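Rab GDP-dissociation inhibitor (Saccharomyces cerevisiae, PDB 2BCG) binds GDP-bound Rab GTPases such as Sec4, inhibits their release of GDP, and extracts GDP-bound Ypt7 from vacuolar membranes, with an essential role in yeast secretion. Local coordinates at residues Q308-A313 / A397-P402; A364-I369 / P381-L386; S52-Q57 / G77-W82; F90-G95 / S420-S425. All coordinates share one frame; numbering follows the deposited sequence.

Contact 1. Residues Q308-A313 / A397-P402; sequences QRVIRA and AELFEP
Val310 holds CG1 anti to its backbone N (chi1 -175°), which leaves CG2 beside that N, where it meets Leu399. Leu399 turns its own CG anti to the carbonyl carbon (chi1 -55°). The two side chains cross obliquely, with Val310 CG2 3.8 Å from Leu399 CG. CD1 of Leu399 also lies 3.9 Å from NE2 of Gln308, whose amide is hydrogen-bonded to Thr306.

The backbones belong to antiparallel neighbours in the large mixed sheet, strand 303-317 and the outermost strand 391-402. Val310 and Ala397 are a hydrogen-bonded pair. Val310 N donates to Ala397 O at 2.8 Å, and Ala397 N donates back to Val310 O at 2.9 Å. Two residues on, Leu399 N reaches Gln308 O at 3.1 Å in a nearly straight bond (176°). Arg309 and Glu398 form the non-hydrogen-bonded pair between them, on the other face of the sheet from Val310 and Ala397. Between the backbones, Arg309 CA makes a CA-H...O contact of 3.3 Å with Ala397 O.

Arg312 NH1 rests 3.6 Å from Ala397 CB, and Val310 CG1 lies over one face of the guanidinium. Its NH2 donates to Tyr417 O. Glu398 is likewise engaged elsewhere, by Ser305 OG. The joint between the strands therefore rests on backbone bonds and apolar packing, and the charged groups of these residues do not pair across it.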
loop_
_atom_site.group_PDB
_atom_site.type_symbol
_atom_site.label_atom_id
_atom_site.label_comp_id
_atom_site.label_asym_id
_atom_site.label_seq_id
_atom_site.Cartn_x
_atom_site.Cartn_y
_atom_site.Cartn_z
ATOM N N GLN A 308 5.345 -19.925 -15.223
ATOM C CA GLN A 308 6.500 -19.346 -14.529
ATOM C C GLN A 308 6.368 -19.458 -13.021
ATOM O O GLN A 308 5.297 -19.311 -12.456
ATOM C CB GLN A 308 6.643 -17.879 -14.884
ATOM C CG GLN A 308 6.841 -17.597 -16.349
ATOM C CD GLN A 308 6.681 -16.142 -16.650
ATOM O OE1 GLN A 308 7.648 -15.475 -16.993
ATOM N NE2 GLN A 308 5.446 -15.622 -16.508
ATOM N N ARG A 309 7.494 -19.728 -12.372
ATOM C CA ARG A 309 7.550 -19.731 -10.927
ATOM C C ARG A 309 8.598 -18.694 -10.548
ATOM O O ARG A 309 9.664 -18.617 -11.170
ATOM C CB ARG A 309 8.036 -21.077 -10.380
ATOM C CG ARG A 309 7.026 -22.211 -10.479
ATOM C CD ARG A 309 7.473 -23.398 -9.624
ATOM N NE ARG A 309 8.834 -23.861 -9.938
ATOM C CZ ARG A 309 9.671 -24.431 -9.061
ATOM N NH1 ARG A 309 9.321 -24.567 -7.787
ATOM N NH2 ARG A 309 10.868 -24.845 -9.461
ATOM N N VAL A 310 8.284 -17.919 -9.519
ATOM C CA VAL A 310 9.188 -16.866 -9.073
ATOM C C VAL A 310 9.736 -17.235 -7.714
ATOM O O VAL A 310 8.975 -17.527 -6.793
ATOM C CB VAL A 310 8.429 -15.517 -8.960
ATOM C CG1 VAL A 310 9.398 -14.376 -8.621
ATOM C CG2 VAL A 310 7.701 -15.187 -10.259
ATOM N N ILE A 311 11.066 -17.198 -7.573
ATOM C CA ILE A 311 11.647 -17.398 -6.239
ATOM C C ILE A 311 11.851 -16.014 -5.631
ATOM O O ILE A 311 12.322 -15.080 -6.343
ATOM C CB ILE A 311 12.960 -18.218 -6.248
ATOM C CG1 ILE A 311 13.501 -18.406 -4.830
ATOM C CG2 ILE A 311 13.981 -17.620 -7.204
ATOM C CD1 ILE A 311 14.564 -19.495 -4.699
ATOM N N ARG A 312 11.469 -15.883 -4.356
ATOM C CA ARG A 312 11.645 -14.628 -3.630
ATOM C C ARG A 312 12.341 -14.935 -2.312
ATOM O O ARG A 312 11.853 -15.759 -1.495
ATOM C CB ARG A 312 10.304 -13.923 -3.396
ATOM C CG ARG A 312 9.629 -13.524 -4.729
ATOM C CD ARG A 312 8.257 -12.954 -4.567
ATOM N NE ARG A 312 7.725 -12.409 -5.827
ATOM C CZ ARG A 312 6.577 -12.782 -6.415
ATOM N NH1 ARG A 312 5.794 -13.694 -5.872
ATOM N NH2 ARG A 312 6.182 -12.173 -7.533
ATOM N N ALA A 313 13.521 -14.337 -2.162
ATOM C CA ALA A 313 14.355 -14.604 -0.991
ATOM C C ALA A 313 14.411 -13.299 -0.224
ATOM O O ALA A 313 15.020 -12.347 -0.673
ATOM C CB ALA A 313 15.774 -15.011 -1.396
ATOM N N ALA A 397 6.660 -18.851 -5.639
ATOM C CA ALA A 397 5.267 -18.645 -6.024
ATOM C C ALA A 397 5.059 -19.012 -7.502
ATOM O O ALA A 397 5.845 -18.602 -8.358
ATOM C CB ALA A 397 4.857 -17.192 -5.772
ATOM N N GLU A 398 4.005 -19.783 -7.786
ATOM C CA GLU A 398 3.621 -20.025 -9.171
ATOM C C GLU A 398 2.708 -18.884 -9.591
ATOM O O GLU A 398 1.854 -18.482 -8.817
ATOM C CB GLU A 398 2.901 -21.377 -9.312
ATOM C CG GLU A 398 2.726 -21.758 -10.768
ATOM C CD GLU A 398 2.357 -23.216 -10.994
ATOM O OE1 GLU A 398 2.300 -23.628 -12.170
ATOM O OE2 GLU A 398 2.109 -23.942 -10.013
ATOM N N LEU A 399 2.925 -18.333 -10.782
ATOM C CA LEU A 399 2.102 -17.235 -11.296
ATOM C C LEU A 399 0.859 -17.747 -12.025
ATOM O O LEU A 399 0.960 -18.608 -12.912
ATOM C CB LEU A 399 2.902 -16.341 -12.232
ATOM C CG LEU A 399 4.182 -15.770 -11.634
ATOM C CD1 LEU A 399 4.761 -14.865 -12.713
ATOM C CD2 LEU A 399 3.875 -15.014 -10.327
ATOM N N PHE A 400 -0.287 -17.183 -11.657
ATOM C CA PHE A 400 -1.591 -17.537 -12.264
ATOM C C PHE A 400 -2.237 -16.381 -13.015
ATOM O O PHE A 400 -1.980 -15.194 -12.738
ATOM C CB PHE A 400 -2.540 -18.098 -11.189
ATOM C CG PHE A 400 -2.014 -19.326 -10.537
ATOM C CD1 PHE A 400 -1.401 -19.256 -9.278
ATOM C CD2 PHE A 400 -2.078 -20.562 -11.198
ATOM C CE1 PHE A 400 -0.885 -20.401 -8.673
ATOM C CE2 PHE A 400 -1.551 -21.710 -10.600
ATOM C CZ PHE A 400 -0.932 -21.627 -9.338
ATOM N N GLU A 401 -3.055 -16.727 -14.014
ATOM C CA GLU A 401 -3.844 -15.723 -14.717
ATOM C C GLU A 401 -5.216 -16.329 -14.976
ATOM O O GLU A 401 -5.355 -17.546 -14.929
ATOM C CB GLU A 401 -3.183 -15.305 -16.043
ATOM C CG GLU A 401 -2.964 -16.480 -17.006
ATOM C CD GLU A 401 -2.314 -16.071 -18.303
ATOM O OE1 GLU A 401 -1.757 -16.956 -18.983
ATOM O OE2 GLU A 401 -2.365 -14.882 -18.673
ATOM N N PRO A 402 -6.228 -15.486 -15.168
ATOM C CA PRO A 402 -7.553 -16.057 -15.458
ATOM C C PRO A 402 -7.571 -16.754 -16.817
ATOM O O PRO A 402 -6.928 -16.299 -17.764
ATOM C CB PRO A 402 -8.472 -14.846 -15.503
ATOM C CG PRO A 402 -7.626 -13.639 -15.532
ATOM C CD PRO A 402 -6.233 -14.011 -15.132
#

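Contact 2. Residues A364-I369 / P381-L386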
loop_
_atom_site.group_PDB
_atom_site.type_symbol
_atom_site.label_atom_id
_atom_site.label_comp_id
_atom_site.label_asym_id
_atom_site.label_seq_id
_atom_site.Cartn_x
_atom_site.Cartn_y
_atom_site.Cartn_z
ATOM N N ALA A 364 16.558 -7.017 2.021
ATOM C CA ALA A 364 16.984 -7.159 0.626
ATOM C C ALA A 364 16.214 -8.329 0.088
ATOM O O ALA A 364 16.410 -9.479 0.535
ATOM C CB ALA A 364 18.475 -7.417 0.543
ATOM N N ILE A 365 15.291 -8.042 -0.820
ATOM C CA ILE A 365 14.475 -9.101 -1.363
ATOM C C ILE A 365 14.918 -9.380 -2.799
ATOM O O ILE A 365 14.893 -8.503 -3.659
ATOM C CB ILE A 365 12.994 -8.748 -1.343
ATOM C CG1 ILE A 365 12.566 -8.352 0.089
ATOM C CG2 ILE A 365 12.202 -9.950 -1.847
ATOM C CD1 ILE A 365 11.045 -8.089 0.229
ATOM N N ILE A 366 15.385 -10.594 -3.024
ATOM C CA ILE A 366 15.941 -10.994 -4.315
ATOM C C ILE A 366 14.853 -11.788 -5.026
ATOM O O ILE A 366 14.186 -12.637 -4.406
ATOM C CB ILE A 366 17.176 -11.903 -4.137
ATOM C CG1 ILE A 366 18.319 -11.168 -3.384
ATOM C CG2 ILE A 366 17.668 -12.406 -5.487
ATOM C CD1 ILE A 366 19.337 -12.153 -2.817
ATOM N N SER A 367 14.686 -11.559 -6.321
ATOM C CA SER A 367 13.689 -12.358 -7.046
ATOM C C SER A 367 14.065 -12.574 -8.490
ATOM O O SER A 367 14.731 -11.746 -9.109
ATOM C CB SER A 367 12.315 -11.736 -6.930
ATOM O OG SER A 367 12.255 -10.559 -7.655
ATOM N N THR A 368 13.597 -13.699 -9.023
ATOM C CA THR A 368 13.741 -13.958 -10.443
ATOM C C THR A 368 12.801 -15.095 -10.797
ATOM O O THR A 368 12.302 -15.808 -9.911
ATOM C CB THR A 368 15.206 -14.330 -10.787
ATOM O OG1 THR A 368 15.410 -14.260 -12.211
ATOM C CG2 THR A 368 15.549 -15.736 -10.251
ATOM N N ILE A 369 12.527 -15.214 -12.088
ATOM C CA ILE A 369 11.824 -16.364 -12.618
ATOM C C ILE A 369 12.819 -17.544 -12.639
ATOM O O ILE A 369 13.940 -17.433 -13.148
ATOM C CB ILE A 369 11.369 -16.042 -14.057
ATOM C CG1 ILE A 369 10.285 -14.952 -14.070
ATOM C CG2 ILE A 369 10.937 -17.314 -14.806
ATOM C CD1 ILE A 369 9.072 -15.251 -13.240
ATOM N N PRO A 381 24.623 -15.384 -7.233
ATOM C CA PRO A 381 25.295 -14.122 -7.637
ATOM C C PRO A 381 24.680 -12.891 -6.965
ATOM O O PRO A 381 25.380 -11.907 -6.709
ATOM C CB PRO A 381 25.092 -14.070 -9.152
ATOM C CG PRO A 381 24.816 -15.473 -9.561
ATOM C CD PRO A 381 24.138 -16.142 -8.416
ATOM N N ALA A 382 23.386 -12.950 -6.690
ATOM C CA ALA A 382 22.722 -11.862 -5.954
ATOM C C ALA A 382 23.014 -11.922 -4.452
ATOM O O ALA A 382 23.309 -10.907 -3.849
ATOM C CB ALA A 382 21.246 -11.904 -6.204
ATOM N N PHE A 383 22.965 -13.109 -3.838
ATOM C CA PHE A 383 23.326 -13.203 -2.420
ATOM C C PHE A 383 24.736 -12.660 -2.213
ATOM O O PHE A 383 24.986 -11.984 -1.212
ATOM C CB PHE A 383 23.333 -14.649 -1.938
ATOM C CG PHE A 383 21.978 -15.256 -1.746
ATOM C CD1 PHE A 383 20.924 -14.578 -1.149
ATOM C CD2 PHE A 383 21.781 -16.580 -2.137
ATOM C CE1 PHE A 383 19.668 -15.214 -0.991
ATOM C CE2 PHE A 383 20.540 -17.192 -1.994
ATOM C CZ PHE A 383 19.485 -16.510 -1.434
ATOM N N LYS A 384 25.641 -12.946 -3.160
ATOM C CA LYS A 384 27.046 -12.510 -3.030
ATOM C C LYS A 384 27.197 -10.982 -2.980
ATOM O O LYS A 384 28.199 -10.465 -2.459
ATOM C CB LYS A 384 27.876 -13.042 -4.179
ATOM C CG LYS A 384 28.411 -14.427 -3.959
ATOM C CD LYS A 384 29.016 -14.928 -5.256
ATOM C CE LYS A 384 30.106 -15.950 -5.022
ATOM N NZ LYS A 384 30.096 -16.975 -6.109
ATOM N N LEU A 385 26.231 -10.252 -3.548
ATOM C CA LEU A 385 26.319 -8.780 -3.586
ATOM C C LEU A 385 25.956 -8.186 -2.234
ATOM O O LEU A 385 26.167 -7.012 -2.010
ATOM C CB LEU A 385 25.373 -8.213 -4.631
ATOM C CG LEU A 385 25.671 -8.575 -6.085
ATOM C CD1 LEU A 385 24.548 -8.122 -7.018
ATOM C CD2 LEU A 385 26.997 -7.922 -6.508
ATOM N N LEU A 386 25.371 -8.978 -1.342
ATOM C CA LEU A 386 24.796 -8.388 -0.123
ATOM C C LEU A 386 25.694 -8.303 1.082
ATOM O O LEU A 386 25.323 -7.671 2.060
ATOM C CB LEU A 386 23.544 -9.160 0.311
ATOM C CG LEU A 386 22.458 -9.259 -0.765
ATOM C CD1 LEU A 386 21.232 -9.975 -0.194
ATOM C CD2 LEU A 386 22.026 -7.894 -1.311
#
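Ala382 belongs to helix 380-383, which packs on one face of the mixed sheet through strand 362-369. It is a helix-on-sheet contact, with no hydrogen bond between the two segments. The CB of Ala382 points at the strand and meets Ile366 CG2 at 3.7 Å. Ala382 also touches Ile334 of strand 330-334.

Phe383 comes next. Its CB does not point at the strand, but the ring swings back so that CD1 comes within 3.3 Å of Ile366 CD1. This is a tight contact, and the methyl approaches the ring obliquely. The same ring makes a cation-pi contact with Lys392. In Ile366, CG1 stands anti to the carbonyl carbon (chi1 -62°) and CD1 continues the chain outward (chi2 162°), which brings this methyl to the helix. An alanine at Ile366 would probably open a gap between Ala382, Phe383 and Leu386 and leave the Phe383 ring less firmly held.

After Phe383 the chain keeps a helical course. Leu385 N donates to Ala382 O, and Leu386 N to Phe383 O at 3.0 Å. These turns bring Leu386 round to the strand again. Ala364 and Ile366 both point to this side, while Ile365 faces the other way and meets Pro88. Leu386 CD1 lies 3.9 Å from Ile366 CD1 and 3.8 Å from Ala364 CB, and its CD2 is 4.0 Å from the same CB.

Contact 3. Residues S52-Q57 / G77-W82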
loop_
_atom_site.group_PDB
_atom_site.type_symbol
_atom_site.label_atom_id
_atom_site.label_comp_id
_atom_site.label_asym_id
_atom_site.label_seq_id
_atom_site.Cartn_x
_atom_site.Cartn_y
_atom_site.Cartn_z
ATOM N N SER A 52 2.425 -6.922 3.658
ATOM C CA SER A 52 3.619 -6.782 4.446
ATOM C C SER A 52 3.343 -7.429 5.789
ATOM O O SER A 52 2.237 -7.238 6.353
ATOM C CB SER A 52 3.989 -5.301 4.616
ATOM O OG SER A 52 4.194 -4.634 3.374
ATOM N N VAL A 53 4.306 -8.199 6.320
ATOM C CA VAL A 53 4.040 -8.962 7.536
ATOM C C VAL A 53 5.096 -8.712 8.612
ATOM O O VAL A 53 6.181 -8.166 8.344
ATOM C CB VAL A 53 3.977 -10.466 7.208
ATOM C CG1 VAL A 53 2.872 -10.752 6.158
ATOM C CG2 VAL A 53 5.336 -10.971 6.732
ATOM N N THR A 54 4.761 -9.093 9.844
ATOM C CA THR A 54 5.706 -8.974 10.933
ATOM C C THR A 54 6.803 -10.040 10.861
ATOM O O THR A 54 6.727 -10.990 10.085
ATOM C CB THR A 54 5.013 -9.141 12.308
ATOM O OG1 THR A 54 4.466 -10.477 12.404
ATOM C CG2 THR A 54 3.958 -8.079 12.511
ATOM N N LEU A 55 7.834 -9.868 11.692
ATOM C CA LEU A 55 8.903 -10.830 11.748
ATOM C C LEU A 55 8.425 -12.178 12.276
ATOM O O LEU A 55 8.740 -13.210 11.696
ATOM C CB LEU A 55 10.102 -10.254 12.507
ATOM C CG LEU A 55 11.415 -11.014 12.469
ATOM C CD1 LEU A 55 11.873 -11.376 11.032
ATOM C CD2 LEU A 55 12.417 -10.098 13.088
ATOM N N SER A 56 7.603 -12.166 13.320
ATOM C CA SER A 56 7.051 -13.455 13.790
ATOM C C SER A 56 6.283 -14.183 12.681
ATOM O O SER A 56 6.442 -15.413 12.497
ATOM C CB SER A 56 6.251 -13.321 15.096
ATOM O OG SER A 56 5.144 -12.468 14.898
ATOM N N GLN A 57 5.497 -13.429 11.892
ATOM C CA GLN A 57 4.812 -14.024 10.742
ATOM C C GLN A 57 5.725 -14.554 9.655
ATOM O O GLN A 57 5.442 -15.547 8.983
ATOM C CB GLN A 57 3.803 -13.040 10.139
ATOM C CG GLN A 57 2.448 -13.253 10.681
ATOM C CD GLN A 57 1.992 -14.725 10.527
ATOM O OE1 GLN A 57 2.040 -15.315 9.424
ATOM N NE2 GLN A 57 1.584 -15.330 11.646
ATOM N N GLY A 77 14.675 -6.863 17.726
ATOM C CA GLY A 77 13.763 -5.871 18.294
ATOM C C GLY A 77 12.301 -6.272 18.220
ATOM O O GLY A 77 11.960 -7.425 17.926
ATOM N N LYS A 78 11.429 -5.296 18.488
ATOM C CA LYS A 78 9.979 -5.520 18.571
ATOM C C LYS A 78 9.293 -5.774 17.215
ATOM O O LYS A 78 9.629 -5.121 16.216
ATOM C CB LYS A 78 9.315 -4.330 19.286
ATOM C CG LYS A 78 9.664 -4.227 20.799
ATOM C CD LYS A 78 8.657 -5.013 21.656
ATOM C CE LYS A 78 8.699 -4.611 23.152
ATOM N NZ LYS A 78 9.749 -5.309 23.997
ATOM N N ASP A 79 8.347 -6.723 17.203
ATOM C CA ASP A 79 7.577 -7.121 16.019
ATOM C C ASP A 79 6.957 -5.884 15.362
ATOM O O ASP A 79 6.831 -5.820 14.137
ATOM C CB ASP A 79 6.447 -8.093 16.411
ATOM C CG ASP A 79 6.431 -9.404 15.598
ATOM O OD1 ASP A 79 5.402 -10.109 15.681
ATOM O OD2 ASP A 79 7.406 -9.764 14.914
ATOM N N ARG A 80 6.571 -4.894 16.172
ATOM C CA ARG A 80 5.877 -3.712 15.627
ATOM C C ARG A 80 6.748 -2.893 14.654
ATOM O O ARG A 80 6.222 -2.148 13.824
ATOM C CB ARG A 80 5.326 -2.804 16.744
ATOM C CG ARG A 80 6.322 -2.419 17.853
ATOM C CD ARG A 80 5.628 -1.550 18.940
ATOM N NE ARG A 80 4.281 -2.035 19.266
ATOM C CZ ARG A 80 4.001 -2.951 20.191
ATOM N NH1 ARG A 80 4.966 -3.491 20.924
ATOM N NH2 ARG A 80 2.744 -3.328 20.397
ATOM N N ASP A 81 8.069 -3.015 14.763
ATOM C CA ASP A 81 8.997 -2.319 13.888
ATOM C C ASP A 81 9.144 -2.946 12.483
ATOM O O ASP A 81 9.791 -2.368 11.594
ATOM C CB ASP A 81 10.401 -2.317 14.509
ATOM C CG ASP A 81 10.543 -1.339 15.664
ATOM O OD1 ASP A 81 11.696 -1.228 16.169
ATOM O OD2 ASP A 81 9.536 -0.702 16.058
ATOM N N TRP A 82 8.575 -4.128 12.295
ATOM C CA TRP A 82 8.817 -4.901 11.066
ATOM C C TRP A 82 7.556 -4.950 10.204
ATOM O O TRP A 82 6.500 -5.361 10.694
ATOM C CB TRP A 82 9.291 -6.314 11.430
ATOM C CG TRP A 82 10.661 -6.330 12.077
ATOM C CD1 TRP A 82 10.960 -6.090 13.402
ATOM C CD2 TRP A 82 11.904 -6.564 11.421
ATOM N NE1 TRP A 82 12.327 -6.139 13.601
ATOM C CE2 TRP A 82 12.930 -6.471 12.410
ATOM C CE3 TRP A 82 12.262 -6.878 10.099
ATOM C CZ2 TRP A 82 14.278 -6.657 12.097
ATOM C CZ3 TRP A 82 13.600 -7.061 9.791
ATOM C CH2 TRP A 82 14.595 -6.952 10.783
#
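Thr54 is the N-cap of helix 55-62, and Asp79, from the 3-10 segment 79-81, brings a second polar group to the same helix end. Thr54 OG1 accepts from Gln57 N at 3.2 Å, the capping bond within the segment. Its side chain crosses that of Asp79 at about a right angle, with Thr54 CB 3.5 Å from Asp79 OD1.

The carboxylate spans Ser56. Its OD2 accepts from Ser56 N at 2.9 Å, through the syn lone pair. Its OD1 accepts from Ser56 OG at 2.5 Å, which is very short. Ser56 OG sits between the backbone N and the carbonyl carbon (chi1 62°), which puts it within reach of Asp79 OD1. Held at both oxygens, the carboxylate probably has little freedom to turn. The N-terminal end of the helix would probably favour its negative charge, and Arg72 adds a long, weak ion pair. Arg80, which follows Asp79, makes a weak hydrogen bond to the backbone of the other protein chain in the assembly.

Next to this polar end lies an apolar pair. Trp82 and Leu55 lie side by side and point the same way. Ile316 of strand 303-317 touches both, and Trp82 NE1 donates to Phe76 O. Leu55 CD2 stands over one face of the indole in a CH-pi contact, 3.9 Å from the centroid of the five-membered ring of Trp82 and 15° off its normal. Its nearest ring atom is Trp82 CE2, 3.7 Å from Leu55 CD2.

Contact 4. Residues F90-G95 / S420-S425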
loop_
_atom_site.group_PDB
_atom_site.type_symbol
_atom_site.label_atom_id
_atom_site.label_comp_id
_atom_site.label_asym_id
_atom_site.label_seq_id
_atom_site.Cartn_x
_atom_site.Cartn_y
_atom_site.Cartn_z
ATOM N N PHE A 90 8.497 -1.567 -6.433
ATOM C CA PHE A 90 8.549 -0.119 -6.339
ATOM C C PHE A 90 7.435 0.558 -7.149
ATOM O O PHE A 90 6.781 -0.077 -7.984
ATOM C CB PHE A 90 9.904 0.369 -6.817
ATOM C CG PHE A 90 11.053 -0.065 -5.916
ATOM C CD1 PHE A 90 12.144 -0.788 -6.422
ATOM C CD2 PHE A 90 11.049 0.257 -4.563
ATOM C CE1 PHE A 90 13.211 -1.159 -5.574
ATOM C CE2 PHE A 90 12.103 -0.136 -3.722
ATOM C CZ PHE A 90 13.193 -0.830 -4.239
ATOM N N LEU A 91 7.223 1.856 -6.923
ATOM C CA LEU A 91 6.297 2.637 -7.782
ATOM C C LEU A 91 7.101 3.520 -8.762
ATOM O O LEU A 91 7.950 4.277 -8.323
ATOM C CB LEU A 91 5.442 3.582 -6.921
ATOM C CG LEU A 91 4.277 2.955 -6.126
ATOM C CD1 LEU A 91 4.809 2.222 -4.884
ATOM C CD2 LEU A 91 3.247 4.006 -5.737
ATOM N N MET A 92 6.829 3.423 -10.065
ATOM C CA MET A 92 7.374 4.441 -10.969
ATOM C C MET A 92 6.784 5.811 -10.598
ATOM O O MET A 92 5.554 5.976 -10.486
ATOM C CB MET A 92 7.023 4.133 -12.431
ATOM C CG MET A 92 7.801 2.999 -13.025
ATOM S SD MET A 92 9.491 3.548 -13.410
ATOM C CE MET A 92 9.749 2.973 -15.073
ATOM N N ALA A 93 7.651 6.800 -10.431
ATOM C CA ALA A 93 7.210 8.121 -10.000
ATOM C C ALA A 93 6.181 8.780 -10.927
ATOM O O ALA A 93 5.372 9.554 -10.434
ATOM C CB ALA A 93 8.391 9.035 -9.777
ATOM N N ASN A 94 6.192 8.470 -12.233
ATOM C CA ASN A 94 5.177 9.021 -13.161
ATOM C C ASN A 94 4.256 7.939 -13.677
ATOM O O ASN A 94 3.595 8.089 -14.729
ATOM C CB ASN A 94 5.842 9.790 -14.334
ATOM C CG ASN A 94 4.862 10.728 -15.061
ATOM O OD1 ASN A 94 4.765 10.704 -16.298
ATOM N ND2 ASN A 94 4.116 11.523 -14.292
ATOM N N GLY A 95 4.201 6.831 -12.938
ATOM C CA GLY A 95 3.361 5.714 -13.326
ATOM C C GLY A 95 1.872 5.897 -13.050
ATOM O O GLY A 95 1.442 6.854 -12.404
ATOM N N SER A 420 8.029 -8.509 -12.196
ATOM C CA SER A 420 8.503 -7.165 -12.555
ATOM C C SER A 420 8.788 -6.405 -11.273
ATOM O O SER A 420 8.207 -6.696 -10.206
ATOM C CB SER A 420 7.532 -6.414 -13.462
ATOM O OG SER A 420 6.380 -6.040 -12.755
ATOM N N SER A 421 9.658 -5.403 -11.393
ATOM C CA SER A 421 10.195 -4.749 -10.190
ATOM C C SER A 421 9.343 -3.582 -9.700
ATOM O O SER A 421 9.627 -2.993 -8.657
ATOM C CB SER A 421 11.619 -4.269 -10.501
ATOM O OG SER A 421 11.619 -3.207 -11.437
ATOM N N HIS A 422 8.291 -3.253 -10.449
ATOM C CA HIS A 422 7.416 -2.152 -10.067
ATOM C C HIS A 422 5.964 -2.463 -10.423
ATOM O O HIS A 422 5.678 -3.523 -10.976
ATOM C CB HIS A 422 7.896 -0.849 -10.716
ATOM C CG HIS A 422 7.964 -0.908 -12.202
ATOM N ND1 HIS A 422 6.869 -0.672 -13.004
ATOM C CD2 HIS A 422 8.995 -1.189 -13.041
ATOM C CE1 HIS A 422 7.222 -0.794 -14.272
ATOM N NE2 HIS A 422 8.506 -1.101 -14.324
ATOM N N PHE A 423 5.047 -1.558 -10.071
ATOM C CA PHE A 423 3.605 -1.870 -10.093
ATOM C C PHE A 423 2.878 -1.548 -11.420
ATOM O O PHE A 423 1.652 -1.699 -11.515
ATOM C CB PHE A 423 2.890 -1.181 -8.889
ATOM C CG PHE A 423 2.682 -2.069 -7.654
ATOM C CD1 PHE A 423 2.231 -3.384 -7.778
ATOM C CD2 PHE A 423 2.878 -1.567 -6.357
ATOM C CE1 PHE A 423 2.001 -4.201 -6.650
ATOM C CE2 PHE A 423 2.639 -2.369 -5.242
ATOM C CZ PHE A 423 2.185 -3.674 -5.394
ATOM N N GLU A 424 3.608 -1.185 -12.489
ATOM C CA GLU A 424 2.880 -0.822 -13.715
ATOM C C GLU A 424 2.020 -1.966 -14.256
ATOM O O GLU A 424 0.883 -1.736 -14.712
ATOM C CB GLU A 424 3.835 -0.287 -14.780
ATOM C CG GLU A 424 3.296 0.894 -15.517
ATOM C CD GLU A 424 2.906 2.093 -14.626
ATOM O OE1 GLU A 424 3.470 2.306 -13.509
ATOM O OE2 GLU A 424 2.007 2.824 -15.060
ATOM N N SER A 425 2.516 -3.205 -14.219
ATOM C CA SER A 425 1.689 -4.304 -14.735
ATOM C C SER A 425 0.444 -4.543 -13.831
ATOM O O SER A 425 -0.598 -5.019 -14.312
ATOM C CB SER A 425 2.486 -5.600 -14.925
ATOM O OG SER A 425 2.966 -6.066 -13.678
HETATM O O HOH W 1 4.871 1.603 -11.223
#
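Phe90 and His422 join their backbones in a single bridge, the tight part of this buried contact. Phe90 N donates to Ser421 O at 2.9 Å in a nearly straight bond (174°). Phe90 O takes a weak bond from Phe423 N, and His422 CA comes within 3.0 Å of Phe90 O. Strand 91-92 follows, an outermost strand beside 234-237. Met92 lays its CG over one face of the His422 imidazole, 4.0 Å from the ring centroid. Met92 also touches Ser225 of helix 212-229, and its side chain is about 11 Å from a bound geranylgeranyl group.

The other side is looser and holds a water. This water accepts from Met92 N at 2.9 Å and donates to Glu424 OE1 at 2.8 Å. Glu424 OE1 also lies 3.4 Å from Gly95 CA. A CB on Gly95 would run into that oxygen, so the carboxylate fits here against a residue with no side chain. Gly95 is the N-cap of helix 96-104, and Glu424 OE2 accepts from Glu96 N just beyond it. An alanine at Glu424 would probably leave Glu96 N and the water without their acceptor.

His422 ND1 receives a weak bond from Glu424 N, which helps hold the imidazole within its own segment. The first turn of helix 96-104 would be expected to stabilise the Glu424 charge. Polar bonds here tie one helix start to another.

Overall arrangement
Contacts 1 and 2 share the mixed sheet. Strands 303-317 and 362-369 are neighbours in it, so the two contacts touch, with centres 17 Å apart. Contact 1 adds the outermost strand, and contact 2 lays helix 380-383 on one face. Contact 3 closes first along the chain and touches none of the others. Its centre is 24 Å from contact 1, and its nearest atoms are about 8 Å from contact 2. Contact 4 joins residues more than 300 positions apart, and both sheet contacts fall within that span. Its nearest atoms are about 6 Å from each of them. It thus brings a late part of the chain back to an early one, near the middle of the molecule.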